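Long-range contacts in Oxidored_FMN domain-containing protein ([Pseudomonas] geniculata N1, PDB 6L6J), which probably oxidises the amine of the nicotine-degradation intermediate 6-hydroxypseudooxynicotine, using bound FMN and a [4Fe-4S] cluster: residues P128-N133 with H173-L178; L104-A109 with H119-T124; D68-P73 with A113-E118. One frame throughout, in Å; residues are numbered along the deposited sequence.

Interaction 1. Residues P128-N133 with H173-L178. With FMN (flavin mononucleotide), chain B.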
loop_
_atom_site.group_PDB
_atom_site.type_symbol
_atom_site.label_atom_id
_atom_site.label_comp_id
_atom_site.label_asym_id
_atom_site.label_seq_id
_atom_site.Cartn_x
_atom_site.Cartn_y
_atom_site.Cartn_z
ATOM N N PRO A 128 -21.453 7.080 -10.335
ATOM C CA PRO A 128 -20.380 6.144 -9.985
ATOM C C PRO A 128 -20.132 5.965 -8.469
ATOM O O PRO A 128 -20.227 6.894 -7.733
ATOM C CB PRO A 128 -19.149 6.806 -10.623
ATOM C CG PRO A 128 -19.697 7.599 -11.773
ATOM C CD PRO A 128 -21.046 8.095 -11.313
ATOM N N HIS A 129 -19.742 4.772 -8.038
ATOM C CA HIS A 129 -19.558 4.438 -6.603
ATOM C C HIS A 129 -18.518 5.374 -5.970
ATOM O O HIS A 129 -18.821 5.933 -4.890
ATOM C CB HIS A 129 -19.208 2.960 -6.388
ATOM C CG HIS A 129 -19.947 1.978 -7.246
ATOM N ND1 HIS A 129 -21.331 2.027 -7.454
ATOM C CD2 HIS A 129 -19.500 0.884 -7.915
ATOM C CE1 HIS A 129 -21.684 1.016 -8.228
ATOM N NE2 HIS A 129 -20.575 0.303 -8.537
ATOM N N TYR A 130 -17.354 5.587 -6.579
ATOM C CA TYR A 130 -16.217 6.265 -5.886
ATOM C C TYR A 130 -15.879 7.642 -6.498
ATOM O O TYR A 130 -14.745 8.127 -6.304
ATOM C CB TYR A 130 -14.982 5.352 -5.872
ATOM C CG TYR A 130 -15.273 3.972 -5.355
ATOM C CD1 TYR A 130 -15.431 3.727 -4.000
ATOM C CD2 TYR A 130 -15.471 2.924 -6.236
ATOM C CE1 TYR A 130 -15.740 2.463 -3.520
ATOM C CE2 TYR A 130 -15.779 1.651 -5.780
ATOM C CZ TYR A 130 -15.911 1.421 -4.415
ATOM O OH TYR A 130 -16.216 0.175 -3.962
ATOM N N PHE A 131 -16.826 8.276 -7.192
ATOM C CA PHE A 131 -16.592 9.520 -7.968
ATOM C C PHE A 131 -17.755 10.496 -7.768
ATOM O O PHE A 131 -18.900 10.071 -7.822
ATOM C CB PHE A 131 -16.347 9.179 -9.446
ATOM C CG PHE A 131 -14.985 8.593 -9.731
ATOM C CD1 PHE A 131 -14.761 7.227 -9.642
ATOM C CD2 PHE A 131 -13.920 9.400 -10.090
ATOM C CE1 PHE A 131 -13.514 6.688 -9.903
ATOM C CE2 PHE A 131 -12.669 8.867 -10.349
ATOM C CZ PHE A 131 -12.471 7.510 -10.253
ATOM N N ILE A 132 -17.434 11.780 -7.605
ATOM C CA ILE A 132 -18.420 12.909 -7.496
ATOM C C ILE A 132 -18.613 13.566 -8.864
ATOM O O ILE A 132 -19.484 14.421 -8.958
ATOM C CB ILE A 132 -17.999 13.923 -6.415
ATOM C CG1 ILE A 132 -16.678 14.606 -6.763
ATOM C CG2 ILE A 132 -17.929 13.212 -5.051
ATOM C CD1 ILE A 132 -16.236 15.673 -5.746
ATOM N N ASN A 133 -17.857 13.148 -9.886
ATOM C CA ASN A 133 -17.956 13.715 -11.255
ATOM C C ASN A 133 -19.421 13.752 -11.667
ATOM O O ASN A 133 -20.162 12.803 -11.399
ATOM C CB ASN A 133 -17.154 12.920 -12.295
ATOM C CG ASN A 133 -15.671 12.897 -11.995
ATOM O OD1 ASN A 133 -15.259 12.421 -10.939
ATOM N ND2 ASN A 133 -14.877 13.448 -12.899
ATOM N N HIS A 173 -13.796 -6.163 -6.101
ATOM C CA HIS A 173 -13.494 -4.803 -5.563
ATOM C C HIS A 173 -14.673 -3.808 -5.664
ATOM O O HIS A 173 -14.436 -2.610 -5.364
ATOM C CB HIS A 173 -12.258 -4.256 -6.287
ATOM C CG HIS A 173 -11.030 -5.005 -5.915
ATOM N ND1 HIS A 173 -10.442 -5.908 -6.761
ATOM C CD2 HIS A 173 -10.308 -5.005 -4.768
ATOM C CE1 HIS A 173 -9.391 -6.431 -6.152
ATOM N NE2 HIS A 173 -9.287 -5.894 -4.924
ATOM N N ASN A 174 -15.877 -4.240 -6.072
ATOM C CA ASN A 174 -16.933 -3.312 -6.545
ATOM C C ASN A 174 -16.368 -2.369 -7.639
ATOM O O ASN A 174 -16.843 -1.215 -7.742
ATOM C CB ASN A 174 -17.500 -2.518 -5.375
ATOM C CG ASN A 174 -18.747 -1.759 -5.760
ATOM O OD1 ASN A 174 -19.448 -2.180 -6.692
ATOM N ND2 ASN A 174 -19.014 -0.643 -5.086
ATOM N N LEU A 175 -15.411 -2.846 -8.447
ATOM C CA LEU A 175 -14.860 -2.126 -9.628
ATOM C C LEU A 175 -15.151 -2.908 -10.917
ATOM O O LEU A 175 -14.314 -2.859 -11.821
ATOM C CB LEU A 175 -13.352 -1.926 -9.441
ATOM C CG LEU A 175 -12.926 -1.250 -8.136
ATOM C CD1 LEU A 175 -11.411 -1.223 -8.018
ATOM C CD2 LEU A 175 -13.496 0.167 -8.027
ATOM N N SER A 176 -16.313 -3.560 -11.021
ATOM C CA SER A 176 -16.680 -4.411 -12.184
ATOM C C SER A 176 -18.174 -4.304 -12.489
ATOM O O SER A 176 -18.994 -4.441 -11.558
ATOM C CB SER A 176 -16.300 -5.853 -11.947
ATOM O OG SER A 176 -17.029 -6.702 -12.829
ATOM N N LEU A 177 -18.500 -4.135 -13.766
ATOM C CA LEU A 177 -19.887 -4.191 -14.304
ATOM C C LEU A 177 -20.524 -5.547 -13.961
ATOM O O LEU A 177 -21.749 -5.592 -13.779
ATOM C CB LEU A 177 -19.850 -3.987 -15.823
ATOM C CG LEU A 177 -21.214 -3.837 -16.501
ATOM C CD1 LEU A 177 -21.809 -2.486 -16.184
ATOM C CD2 LEU A 177 -21.106 -4.024 -18.010
ATOM N N LEU A 178 -19.725 -6.612 -13.853
ATOM C CA LEU A 178 -20.226 -7.985 -13.587
ATOM C C LEU A 178 -20.715 -8.046 -12.140
ATOM O O LEU A 178 -21.799 -8.591 -11.923
ATOM C CB LEU A 178 -19.122 -9.012 -13.871
ATOM C CG LEU A 178 -18.493 -8.973 -15.269
ATOM C CD1 LEU A 178 -17.423 -10.042 -15.396
ATOM C CD2 LEU A 178 -19.524 -9.159 -16.380
HETATM N N1 FMN B . -6.592 -5.650 -7.158
HETATM C C2 FMN B . -7.169 -5.723 -8.401
HETATM O O2 FMN B . -7.958 -6.650 -8.610
HETATM N N3 FMN B . -6.915 -4.884 -9.414
HETATM C C4 FMN B . -6.043 -3.873 -9.265
HETATM O O4 FMN B . -5.814 -3.101 -10.195
HETATM C C4A FMN B . -5.383 -3.690 -7.942
HETATM N N5 FMN B . -4.499 -2.686 -7.725
HETATM C C5A FMN B . -3.869 -2.611 -6.531
HETATM C C6 FMN B . -2.904 -1.628 -6.326
HETATM C C7 FMN B . -2.251 -1.571 -5.111
HETATM C C7M FMN B . -1.275 -0.481 -4.889
HETATM C C8 FMN B . -2.535 -2.547 -4.052
HETATM C C8M FMN B . -1.864 -2.479 -2.712
HETATM C C9 FMN B . -3.478 -3.522 -4.236
HETATM C C9A FMN B . -4.159 -3.611 -5.443
HETATM N N10 FMN B . -5.095 -4.632 -5.669
HETATM C C10 FMN B . -5.706 -4.682 -6.897
HETATM C "C1'" FMN B . -5.432 -5.662 -4.636
HETATM C "C2'" FMN B . -4.385 -6.760 -4.614
HETATM O "O2'" FMN B . -4.489 -7.453 -5.845
HETATM C "C3'" FMN B . -4.584 -7.735 -3.493
HETATM O "O3'" FMN B . -5.816 -8.427 -3.697
HETATM C "C4'" FMN B . -4.585 -7.102 -2.102
HETATM O "O4'" FMN B . -3.518 -6.130 -1.994
HETATM C "C5'" FMN B . -4.481 -8.160 -1.012
HETATM O "O5'" FMN B . -3.250 -8.844 -1.175
HETATM P P FMN B . -1.938 -8.387 -0.343
HETATM O O1P FMN B . -2.274 -8.610 1.115
HETATM O O2P FMN B . -0.885 -9.300 -0.888
HETATM O O3P FMN B . -1.724 -6.928 -0.699
#
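The ring of Tyr-130 has CB of its own neighbour His-129 over one face, set off toward the rim, and the carbonyl O of Asn-174 at its edge, in plane. The side-chain amide of Asn-174 crosses this ring obliquely, the two planes 69° apart, but runs much closer to parallel with the imidazole of His-129, at 24°. Asn-174 thus touches both aromatic residues. With CG anti to its backbone N (chi1 -169°), its amide group is carried toward the imidazole, and Asn-174 CG lies 3.5 Å from His-129 CD2. Tyr-130 OH lies 3.3 Å from Asn-174 CB. Further back along the ring, Tyr-130 CE2 meets CD2 of Leu-175 at 3.5 Å, one methyl of the branched leucine against a ring carbon; the flat ring gives that methyl a surface to lie on, and this makes the apolar part of the contact. A type I turn from Pro-128 to Phe-131 presents the side chains of His-129 and Tyr-130 toward 173-178. The strongest polar partners come from outside: Asp-180 for His-129 NE2 and Asp-262 for Tyr-130 OH.

His-173 turns away from this patch to the FMN pocket, where its NE2 is hydrogen-bonded to the FMN-binding Asp-266 and its ND1 to Tyr-170. Ser-176 serves as N-cap, its OG accepting from Leu-178 N at 2.9 Å; a small hydroxyl side chain suits that place. Leu-177 and Leu-178, opening helix 177-182, rest on Phe-148 of helix 142-162, and Leu-178 also touches strand 166-171. The loop between strands 121-122 and 138-139 is thus laid against the turn that leads from barrel strand 166-171 into helix 177-182.

Interaction 2. Residues L104-A109 with H119-T124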
loop_
_atom_site.group_PDB
_atom_site.type_symbol
_atom_site.label_atom_id
_atom_site.label_comp_id
_atom_site.label_asym_id
_atom_site.label_seq_id
_atom_site.Cartn_x
_atom_site.Cartn_y
_atom_site.Cartn_z
ATOM N N LEU A 104 -8.052 -8.171 -17.480
ATOM C CA LEU A 104 -9.062 -7.550 -18.372
ATOM C C LEU A 104 -10.255 -7.138 -17.514
ATOM O O LEU A 104 -10.787 -7.997 -16.802
ATOM C CB LEU A 104 -9.463 -8.547 -19.459
ATOM C CG LEU A 104 -8.397 -8.785 -20.533
ATOM C CD1 LEU A 104 -8.971 -9.619 -21.675
ATOM C CD2 LEU A 104 -7.832 -7.466 -21.063
ATOM N N ALA A 105 -10.614 -5.854 -17.577
ATOM C CA ALA A 105 -11.524 -5.186 -16.616
ATOM C C ALA A 105 -12.505 -4.277 -17.350
ATOM O O ALA A 105 -12.079 -3.575 -18.270
ATOM C CB ALA A 105 -10.702 -4.388 -15.632
ATOM N N HIS A 106 -13.766 -4.271 -16.923
ATOM C CA HIS A 106 -14.749 -3.215 -17.281
ATOM C C HIS A 106 -15.369 -2.695 -15.985
ATOM O O HIS A 106 -15.969 -3.518 -15.263
ATOM C CB HIS A 106 -15.808 -3.688 -18.293
ATOM C CG HIS A 106 -16.563 -2.538 -18.866
ATOM N ND1 HIS A 106 -17.379 -1.731 -18.083
ATOM C CD2 HIS A 106 -16.580 -2.004 -20.106
ATOM C CE1 HIS A 106 -17.895 -0.774 -18.825
ATOM N NE2 HIS A 106 -17.401 -0.904 -20.069
ATOM N N ALA A 107 -15.243 -1.387 -15.736
ATOM C CA ALA A 107 -15.403 -0.763 -14.408
ATOM C C ALA A 107 -16.889 -0.545 -14.091
ATOM O O ALA A 107 -17.199 -0.177 -12.962
ATOM C CB ALA A 107 -14.608 0.522 -14.364
ATOM N N GLY A 108 -17.782 -0.759 -15.055
ATOM C CA GLY A 108 -19.214 -0.443 -14.899
ATOM C C GLY A 108 -19.411 0.901 -14.190
ATOM O O GLY A 108 -18.967 1.928 -14.725
ATOM N N ALA A 109 -20.035 0.884 -13.012
ATOM C CA ALA A 109 -20.494 2.073 -12.264
ATOM C C ALA A 109 -19.506 2.386 -11.132
ATOM O O ALA A 109 -19.968 2.737 -10.033
ATOM C CB ALA A 109 -21.885 1.809 -11.745
ATOM N N HIS A 119 -19.892 7.826 -21.563
ATOM C CA HIS A 119 -20.931 7.445 -20.572
ATOM C C HIS A 119 -20.544 6.108 -19.934
ATOM O O HIS A 119 -20.363 5.116 -20.621
ATOM C CB HIS A 119 -22.311 7.417 -21.237
ATOM C CG HIS A 119 -22.726 8.720 -21.819
ATOM N ND1 HIS A 119 -23.454 9.666 -21.092
ATOM C CD2 HIS A 119 -22.581 9.223 -23.071
ATOM C CE1 HIS A 119 -23.711 10.712 -21.877
ATOM N NE2 HIS A 119 -23.184 10.462 -23.108
ATOM N N PRO A 120 -20.348 6.041 -18.606
ATOM C CA PRO A 120 -20.149 4.757 -17.929
ATOM C C PRO A 120 -21.443 3.922 -17.917
ATOM O O PRO A 120 -22.527 4.456 -18.139
ATOM C CB PRO A 120 -19.740 5.128 -16.489
ATOM C CG PRO A 120 -19.466 6.618 -16.534
ATOM C CD PRO A 120 -20.289 7.177 -17.678
ATOM N N LEU A 121 -21.311 2.634 -17.622
ATOM C CA LEU A 121 -22.409 1.649 -17.786
ATOM C C LEU A 121 -22.805 1.074 -16.414
ATOM O O LEU A 121 -21.969 1.048 -15.504
ATOM C CB LEU A 121 -21.955 0.559 -18.763
ATOM C CG LEU A 121 -21.278 1.048 -20.037
ATOM C CD1 LEU A 121 -20.716 -0.131 -20.808
ATOM C CD2 LEU A 121 -22.229 1.855 -20.918
ATOM N N SER A 122 -24.061 0.649 -16.296
ATOM C CA SER A 122 -24.642 0.024 -15.089
ATOM C C SER A 122 -25.846 -0.809 -15.513
ATOM O O SER A 122 -26.488 -0.453 -16.514
ATOM C CB SER A 122 -25.031 1.074 -14.081
ATOM O OG SER A 122 -25.670 0.505 -12.936
ATOM N N PRO A 123 -26.186 -1.900 -14.773
ATOM C CA PRO A 123 -27.466 -2.585 -14.936
ATOM C C PRO A 123 -28.608 -1.569 -14.814
ATOM O O PRO A 123 -29.572 -1.693 -15.560
ATOM C CB PRO A 123 -27.524 -3.597 -13.775
ATOM C CG PRO A 123 -26.430 -3.161 -12.809
ATOM C CD PRO A 123 -25.387 -2.503 -13.694
ATOM N N THR A 124 -28.438 -0.587 -13.909
ATOM C CA THR A 124 -29.449 0.429 -13.514
ATOM C C THR A 124 -28.736 1.738 -13.161
ATOM O O THR A 124 -27.719 1.668 -12.428
ATOM C CB THR A 124 -30.304 -0.104 -12.356
ATOM O OG1 THR A 124 -30.874 -1.330 -12.838
ATOM C CG2 THR A 124 -31.377 0.865 -11.890
HETATM O O HOH W 1 -18.555 1.752 -17.128
#
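Beyond the C-terminal end of strand 99-105, the third of the eight parallel barrel strands, the chain enters a long loop that folds back so that the short strand 121-122 crosses it. The touching parts run 77° apart, and the closest CA atoms, those of Gly-108 and Leu-121, are 4.8 Å from each other. A water joins the backbones here: it lies within reach of Gly-108 O, to which it may donate, and accepts from Leu-121 N at 2.9 Å, linking two segments that share no direct hydrogen bond.

His-106 has CG anti to its backbone N (chi1 -166°), which brings its ring forward along the loop. ND1 accepts from Gly-108 N in the ring plane, 3.2 Å away and fairly straight at 162°, while NE2 is hydrogen-bonded to Thr-66, so both ring nitrogens are engaged and the rotation of the imidazole is fixed. Leu-121 crosses this ring at about a right angle, its CD1 3.5 Å from His-106 NE2. Gly-108 has a positive phi, readily adopted without a side chain. Further along, the small Ala-109 sets its CB 4.0 Å from CB of Ser-122, two small side chains meeting at van der Waals distance. Leu-177 of helix 177-182 packs on both His-106 and Leu-121, and Ala-109 N is hydrogen-bonded to Asp-180. All six touching residues are buried. Such an excursion after a strand, carrying extra strands of its own, is an elaborated beta-alpha loop of a TIM barrel, here in the NADH:flavin oxidoreductase family.

Interaction 3. Residues D68-P73 with A113-E118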
loop_
_atom_site.group_PDB
_atom_site.type_symbol
_atom_site.label_atom_id
_atom_site.label_comp_id
_atom_site.label_asym_id
_atom_site.label_seq_id
_atom_site.Cartn_x
_atom_site.Cartn_y
_atom_site.Cartn_z
ATOM N N ASP A 68 -12.974 3.538 -17.391
ATOM C CA ASP A 68 -11.718 4.004 -16.739
ATOM C C ASP A 68 -11.967 4.530 -15.322
ATOM O O ASP A 68 -13.129 4.762 -14.931
ATOM C CB ASP A 68 -10.987 5.046 -17.572
ATOM C CG ASP A 68 -11.734 6.336 -17.814
ATOM O OD1 ASP A 68 -12.184 6.961 -16.815
ATOM O OD2 ASP A 68 -11.850 6.708 -19.007
ATOM N N HIS A 69 -10.885 4.632 -14.562
ATOM C CA HIS A 69 -10.801 5.297 -13.243
ATOM C C HIS A 69 -9.941 6.562 -13.409
ATOM O O HIS A 69 -9.154 6.889 -12.469
ATOM C CB HIS A 69 -10.255 4.300 -12.207
ATOM C CG HIS A 69 -11.207 3.193 -11.907
ATOM N ND1 HIS A 69 -10.981 1.899 -12.292
ATOM C CD2 HIS A 69 -12.416 3.196 -11.316
ATOM C CE1 HIS A 69 -12.000 1.149 -11.940
ATOM N NE2 HIS A 69 -12.884 1.914 -11.344
ATOM N N ALA A 70 -10.049 7.238 -14.567
ATOM C CA ALA A 70 -9.344 8.505 -14.850
ATOM C C ALA A 70 -9.494 9.418 -13.638
ATOM O O ALA A 70 -10.577 9.555 -13.084
ATOM C CB ALA A 70 -9.881 9.176 -16.090
ATOM N N PRO A 71 -8.423 10.120 -13.218
ATOM C CA PRO A 71 -7.188 10.214 -14.007
ATOM C C PRO A 71 -6.078 9.193 -13.671
ATOM O O PRO A 71 -4.958 9.418 -14.069
ATOM C CB PRO A 71 -6.756 11.634 -13.643
ATOM C CG PRO A 71 -7.169 11.790 -12.168
ATOM C CD PRO A 71 -8.360 10.872 -11.953
ATOM N N LEU A 72 -6.400 8.084 -12.991
ATOM C CA LEU A 72 -5.447 6.952 -12.773
ATOM C C LEU A 72 -5.038 6.342 -14.124
ATOM O O LEU A 72 -5.884 5.886 -14.890
ATOM C CB LEU A 72 -6.096 5.909 -11.848
ATOM C CG LEU A 72 -5.355 4.576 -11.693
ATOM C CD1 LEU A 72 -3.966 4.765 -11.089
ATOM C CD2 LEU A 72 -6.166 3.584 -10.878
ATOM N N PRO A 73 -3.736 6.343 -14.491
ATOM C CA PRO A 73 -3.292 5.688 -15.716
ATOM C C PRO A 73 -3.188 4.161 -15.561
ATOM O O PRO A 73 -2.446 3.725 -14.699
ATOM C CB PRO A 73 -1.918 6.305 -16.012
ATOM C CG PRO A 73 -1.428 6.848 -14.696
ATOM C CD PRO A 73 -2.635 7.012 -13.792
ATOM N N ALA A 113 -15.345 7.369 -16.774
ATOM C CA ALA A 113 -15.116 7.151 -18.222
ATOM C C ALA A 113 -14.666 8.459 -18.871
ATOM O O ALA A 113 -15.162 8.777 -19.997
ATOM C CB ALA A 113 -16.402 6.646 -18.847
ATOM N N ILE A 114 -13.765 9.189 -18.211
ATOM C CA ILE A 114 -13.484 10.626 -18.525
ATOM C C ILE A 114 -12.510 10.740 -19.708
ATOM O O ILE A 114 -12.590 11.758 -20.447
ATOM C CB ILE A 114 -12.984 11.381 -17.269
ATOM C CG1 ILE A 114 -14.133 12.044 -16.509
ATOM C CG2 ILE A 114 -11.882 12.387 -17.573
ATOM C CD1 ILE A 114 -14.890 13.093 -17.294
ATOM N N TYR A 115 -11.583 9.794 -19.861
ATOM C CA TYR A 115 -10.461 9.908 -20.833
ATOM C C TYR A 115 -11.027 10.253 -22.220
ATOM O O TYR A 115 -10.512 11.193 -22.854
ATOM C CB TYR A 115 -9.602 8.642 -20.839
ATOM C CG TYR A 115 -8.640 8.512 -19.673
ATOM C CD1 TYR A 115 -7.839 9.577 -19.262
ATOM C CD2 TYR A 115 -8.500 7.314 -18.985
ATOM C CE1 TYR A 115 -6.939 9.458 -18.217
ATOM C CE2 TYR A 115 -7.605 7.187 -17.938
ATOM C CZ TYR A 115 -6.825 8.260 -17.550
ATOM O OH TYR A 115 -5.953 8.143 -16.508
ATOM N N HIS A 116 -12.080 9.554 -22.649
ATOM C CA HIS A 116 -12.764 9.753 -23.951
ATOM C C HIS A 116 -14.168 10.301 -23.727
ATOM O O HIS A 116 -15.048 10.006 -24.562
ATOM C CB HIS A 116 -12.818 8.448 -24.740
ATOM C CG HIS A 116 -11.494 8.050 -25.280
ATOM N ND1 HIS A 116 -10.786 6.990 -24.772
ATOM C CD2 HIS A 116 -10.736 8.588 -26.250
ATOM C CE1 HIS A 116 -9.659 6.865 -25.428
ATOM N NE2 HIS A 116 -9.603 7.830 -26.325
ATOM N N ARG A 117 -14.345 11.073 -22.648
ATOM C CA ARG A 117 -15.588 11.808 -22.318
ATOM C C ARG A 117 -16.763 10.914 -22.691
ATOM O O ARG A 117 -17.572 11.278 -23.532
ATOM C CB ARG A 117 -15.623 13.153 -23.048
ATOM C CG ARG A 117 -14.633 14.176 -22.523
ATOM C CD ARG A 117 -13.248 14.024 -23.119
ATOM N NE ARG A 117 -12.475 15.241 -22.899
ATOM C CZ ARG A 117 -11.880 15.582 -21.758
ATOM N NH1 ARG A 117 -11.909 14.770 -20.722
ATOM N NH2 ARG A 117 -11.235 16.733 -21.659
ATOM N N GLU A 118 -16.831 9.756 -22.064
ATOM C CA GLU A 118 -17.789 8.692 -22.434
ATOM C C GLU A 118 -18.779 8.514 -21.282
ATOM O O GLU A 118 -18.542 9.100 -20.188
ATOM C CB GLU A 118 -16.971 7.454 -22.822
ATOM C CG GLU A 118 -17.805 6.278 -23.264
ATOM C CD GLU A 118 -18.616 6.464 -24.528
ATOM O OE1 GLU A 118 -19.840 6.786 -24.424
ATOM O OE2 GLU A 118 -18.035 6.252 -25.595
#
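Asp-68 opens the contact with a carboxylate aimed at the backbone of 113-118. Its CG sits between the backbone N and the carbonyl carbon (chi1 63°), the crowded position, and this allows OD1 to accept from Ala-70 N in an Asx turn, the donor standing above the carboxylate plane. The same OD1 accepts from Ile-114 N at 3.1 Å through its syn lone pair, and OD2 accepts from Tyr-115 N at 3.2 Å, again from above the plane. Three backbone N-H groups thus grip one carboxylate and hold its rotation; a short acidic side chain suits the place. His-69 turns away, hydrogen-bonded to Glu-60 and Ser-110.

Ala-70 places CB over the centre of the Tyr-115 ring, 3.4 Å from the centroid and only 8° off the normal, a CH-pi contact for which a lone methyl is well shaped. CB also meets CB of Ile-114 at 4.0 Å. A cis peptide precedes Pro-71, a bond proline tolerates well, and the chain passes round the tyrosine tip here, with Pro-71 O 2.9 Å from Tyr-115 OH. Leu-72 O lies in plane at the ring edge and accepts from Tyr-115 OH at 2.8 Å, although the hydroxyl stands well above the carbonyl plane. Tyr-115 therefore spans from turn to loop, its backbone held by Asp-68 and its hydroxyl by Leu-72.

On the other side, Ile-114 to Arg-117 form a type I turn, and Ile-114 O accepts from both N and NH1 of Arg-117. The contact joins the loop running from barrel strand 55-62 to helix 83-94 with the one between strands 99-105 and 121-122.

Overall arrangement
All three contacts lie on the same side of the chain's centre, in loops that follow the second, third and fourth strands of the FMN-binding barrel. Interactions 1 and 2 are nearest, with centres about 8 Å apart; interaction 3 is about 12 Å from the centre of each. Along the chain, interactions 2 and 3 alternate their segments, while interaction 1 opens after both have closed. Residues 104-109 join interaction 1 through probable backbone hydrogen bonds, Ala-109 to His-129 and His-106 to Leu-177, and His-69 packs on Ala-107, Phe-131 and Leu-175. The loops thus pack on one another beyond the strand ends, and His-173 from one of them lines the flavin pocket.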